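Side-chain contact in amphiphysin (Drosophila melanogaster, PDB 1URU), which probably senses or promotes membrane curvature in endocytosis, through a BAR domain that pairs into an elongated, curved coiled-coil dimer: residues E37-H42 and I184-L189. Numbering follows the deposited sequence.
Sequences EIFDDH and ILNTEL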
ATOM      1  N   GLU A  37      30.279 -16.619  32.705  1.00 49.70           N
ATOM      2  CA  GLU A  37      29.672 -15.292  32.675  1.00 50.10           C
ATOM      3  C   GLU A  37      29.837 -14.693  31.283  1.00 50.28           C
ATOM      4  O   GLU A  37      28.937 -14.040  30.779  1.00 50.34           O
ATOM      5  CB  GLU A  37      30.275 -14.384  33.761  1.00 50.51           C
ATOM      6  CG  GLU A  37      29.961 -14.816  35.207  1.00 51.00           C
ATOM      7  CD  GLU A  37      30.538 -13.874  36.259  1.00 53.73           C
ATOM      8  OE1 GLU A  37      31.675 -13.374  36.085  1.00 55.22           O
ATOM      9  OE2 GLU A  37      29.849 -13.613  37.272  1.00 55.65           O
ATOM     10  N   ILE A  38      30.976 -14.946  30.648  1.00 50.43           N
ATOM     11  CA  ILE A  38      31.179 -14.579  29.240  1.00 50.25           C
ATOM     12  C   ILE A  38      30.156 -15.273  28.350  1.00 50.50           C
ATOM     13  O   ILE A  38      29.669 -14.682  27.407  1.00 51.09           O
ATOM     14  CB  ILE A  38      32.637 -14.946  28.782  1.00 50.04           C
ATOM     15  CG1 ILE A  38      33.621 -13.868  29.220  1.00 50.23           C
ATOM     16  CG2 ILE A  38      32.747 -15.174  27.271  1.00 49.29           C
ATOM     17  CD1 ILE A  38      34.981 -14.407  29.604  1.00 50.21           C
ATOM     18  N   PHE A  39      29.864 -16.541  28.627  1.00 50.69           N
ATOM     19  CA  PHE A  39      28.942 -17.314  27.800  1.00 50.56           C
ATOM     20  C   PHE A  39      27.563 -16.694  27.908  1.00 50.98           C
ATOM     21  O   PHE A  39      26.871 -16.552  26.910  1.00 51.35           O
ATOM     22  CB  PHE A  39      28.888 -18.771  28.273  1.00 50.47           C
ATOM     23  CG  PHE A  39      28.012 -19.657  27.434  1.00 49.01           C
ATOM     24  CD1 PHE A  39      28.557 -20.438  26.432  1.00 48.32           C
ATOM     25  CD2 PHE A  39      26.646 -19.733  27.671  1.00 48.43           C
ATOM     26  CE1 PHE A  39      27.754 -21.263  25.659  1.00 48.11           C
ATOM     27  CE2 PHE A  39      25.828 -20.558  26.899  1.00 47.98           C
ATOM     28  CZ  PHE A  39      26.384 -21.315  25.889  1.00 48.18           C
ATOM     29  N   ASP A  40      27.177 -16.336  29.135  1.00 50.95           N
ATOM     30  CA  ASP A  40      25.892 -15.726  29.412  1.00 51.04           C
ATOM     31  C   ASP A  40      25.721 -14.453  28.634  1.00 50.56           C
ATOM     32  O   ASP A  40      24.657 -14.197  28.125  1.00 50.69           O
ATOM     33  CB  ASP A  40      25.768 -15.392  30.891  1.00 51.61           C
ATOM     34  CG  ASP A  40      25.010 -16.443  31.656  1.00 54.01           C
ATOM     35  OD1 ASP A  40      23.816 -16.179  31.961  1.00 58.77           O
ATOM     36  OD2 ASP A  40      25.510 -17.548  31.980  1.00 54.68           O
ATOM     37  N   ASP A  41      26.767 -13.640  28.581  1.00 50.25           N
ATOM     38  CA  ASP A  41      26.719 -12.385  27.852  1.00 50.08           C
ATOM     39  C   ASP A  41      26.511 -12.652  26.377  1.00 50.08           C
ATOM     40  O   ASP A  41      25.776 -11.919  25.722  1.00 49.97           O
ATOM     41  CB  ASP A  41      27.987 -11.560  28.071  1.00 49.98           C
ATOM     42  CG  ASP A  41      28.021 -10.876  29.432  1.00 49.70           C
ATOM     43  OD1 ASP A  41      27.052 -10.986  30.199  1.00 48.54           O
ATOM     44  OD2 ASP A  41      29.001 -10.225  29.841  1.00 50.89           O
ATOM     45  N   HIS A  42      27.150 -13.700  25.863  1.00 50.05           N
ATOM     46  CA  HIS A  42      26.951 -14.135  24.479  1.00 50.53           C
ATOM     47  C   HIS A  42      25.508 -14.541  24.214  1.00 50.77           C
ATOM     48  O   HIS A  42      24.979 -14.306  23.130  1.00 50.48           O
ATOM     49  CB  HIS A  42      27.830 -15.327  24.140  1.00 50.60           C
ATOM     50  CG  HIS A  42      29.272 -14.995  23.949  1.00 50.79           C
ATOM     51  ND1 HIS A  42      29.716 -14.159  22.951  1.00 51.79           N
ATOM     52  CD2 HIS A  42      30.373 -15.402  24.619  1.00 51.34           C
ATOM     53  CE1 HIS A  42      31.034 -14.067  23.014  1.00 52.48           C
ATOM     54  NE2 HIS A  42      31.457 -14.811  24.020  1.00 52.57           N
ATOM     55  N   ILE A 184      33.172 -30.233  24.204  1.00 62.01           N
ATOM     56  CA  ILE A 184      33.164 -29.922  22.765  1.00 61.51           C
ATOM     57  C   ILE A 184      32.062 -28.917  22.436  1.00 60.62           C
ATOM     58  O   ILE A 184      32.304 -27.980  21.684  1.00 61.03           O
ATOM     59  CB  ILE A 184      33.093 -31.196  21.854  1.00 61.48           C
ATOM     60  CG1 ILE A 184      33.199 -30.821  20.366  1.00 62.86           C
ATOM     61  CG2 ILE A 184      31.783 -31.952  22.033  1.00 61.76           C
ATOM     62  CD1 ILE A 184      34.443 -29.941  19.945  1.00 64.33           C
ATOM     63  N   LEU A 185      30.881 -29.095  23.023  1.00 59.54           N
ATOM     64  CA  LEU A 185      29.743 -28.212  22.775  1.00 58.76           C
ATOM     65  C   LEU A 185      29.991 -26.798  23.303  1.00 57.62           C
ATOM     66  O   LEU A 185      29.877 -25.846  22.555  1.00 57.98           O
ATOM     67  CB  LEU A 185      28.478 -28.765  23.434  1.00 59.14           C
ATOM     68  CG  LEU A 185      27.334 -29.348  22.604  1.00 60.52           C
ATOM     69  CD1 LEU A 185      26.029 -29.096  23.335  1.00 60.68           C
ATOM     70  CD2 LEU A 185      27.259 -28.790  21.185  1.00 61.80           C
ATOM     71  N   ASN A 186      30.298 -26.668  24.591  1.00 56.28           N
ATOM     72  CA  ASN A 186      30.658 -25.383  25.200  1.00 55.13           C
ATOM     73  C   ASN A 186      31.721 -24.613  24.423  1.00 54.56           C
ATOM     74  O   ASN A 186      31.615 -23.388  24.255  1.00 53.86           O
ATOM     75  CB  ASN A 186      31.171 -25.590  26.624  1.00 55.09           C
ATOM     76  CG  ASN A 186      31.507 -24.280  27.310  1.00 54.16           C
ATOM     77  OD1 ASN A 186      30.672 -23.411  27.387  1.00 51.73           O
ATOM     78  ND2 ASN A 186      32.735 -24.143  27.809  1.00 53.78           N
ATOM     79  N   THR A 187      32.737 -25.336  23.952  1.00 53.79           N
ATOM     80  CA  THR A 187      33.845 -24.724  23.215  1.00 53.66           C
ATOM     81  C   THR A 187      33.374 -24.205  21.859  1.00 53.18           C
ATOM     82  O   THR A 187      33.742 -23.095  21.442  1.00 52.91           O
ATOM     83  CB  THR A 187      35.008 -25.731  23.059  1.00 53.70           C
ATOM     84  OG1 THR A 187      35.773 -25.754  24.270  1.00 54.38           O
ATOM     85  CG2 THR A 187      36.016 -25.285  22.007  1.00 54.16           C
ATOM     86  N   GLU A 188      32.555 -25.016  21.189  1.00 52.55           N
ATOM     87  CA  GLU A 188      31.991 -24.663  19.897  1.00 52.08           C
ATOM     88  C   GLU A 188      31.096 -23.431  20.013  1.00 51.46           C
ATOM     89  O   GLU A 188      31.110 -22.570  19.144  1.00 51.37           O
ATOM     90  CB  GLU A 188      31.192 -25.826  19.319  1.00 52.23           C
ATOM     91  CG  GLU A 188      32.027 -26.799  18.509  1.00 53.48           C
ATOM     92  CD  GLU A 188      31.262 -28.062  18.138  1.00 56.55           C
ATOM     93  OE1 GLU A 188      30.008 -28.003  18.059  1.00 59.29           O
ATOM     94  OE2 GLU A 188      31.914 -29.116  17.917  1.00 56.92           O
ATOM     95  N   LEU A 189      30.327 -23.345  21.091  1.00 50.22           N
ATOM     96  CA  LEU A 189      29.439 -22.216  21.285  1.00 49.71           C
ATOM     97  C   LEU A 189      30.193 -20.924  21.664  1.00 49.24           C
ATOM     98  O   LEU A 189      29.753 -19.801  21.345  1.00 49.27           O
ATOM     99  CB  LEU A 189      28.366 -22.561  22.326  1.00 49.93           C
ATOM    100  CG  LEU A 189      27.018 -23.171  21.840  1.00 49.75           C
ATOM    101  CD1 LEU A 189      26.885 -23.326  20.311  1.00 48.37           C
ATOM    102  CD2 LEU A 189      26.746 -24.478  22.511  1.00 48.15           C
TER
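At the edge of the F39 ring, near its plane, sits L189 CB, 3.6 Å from F39 CE1. The amide of N186 approaches obliquely, its plane turned 37° from the ring, with N186 OD1 3.8 Å from F39 CD1. R138 of helix 92-156 makes a cation-pi contact with the same ring, and H190 packs against it edge-to-face. F39 reaches across because its CG stands anti to the backbone N (chi1 -177°), which carries the ring out from helix 35-84 toward the start of the side chain of L189. A long, flat aromatic suits this place, since even the nearest CA atoms across the contact, those of F39 and L189, are 8.2 Å apart. L189 meets the ring through CB, and its side chain also packs on K134 and R138 of helix 92-156, a buried position that suits a bulky apolar residue. N186, partly exposed, borders the buried pair with a polar group whose OD1 is hydrogen-bonded to R138 NH2. All three long helices of the BAR domain thus meet around one phenylalanine. No hydrogen bond links the two segments, so their direct adhesion is mainly van der Waals and hydrophobic, while R138 probably adds polar attraction by serving both the aromatic ring and the amide oxygen.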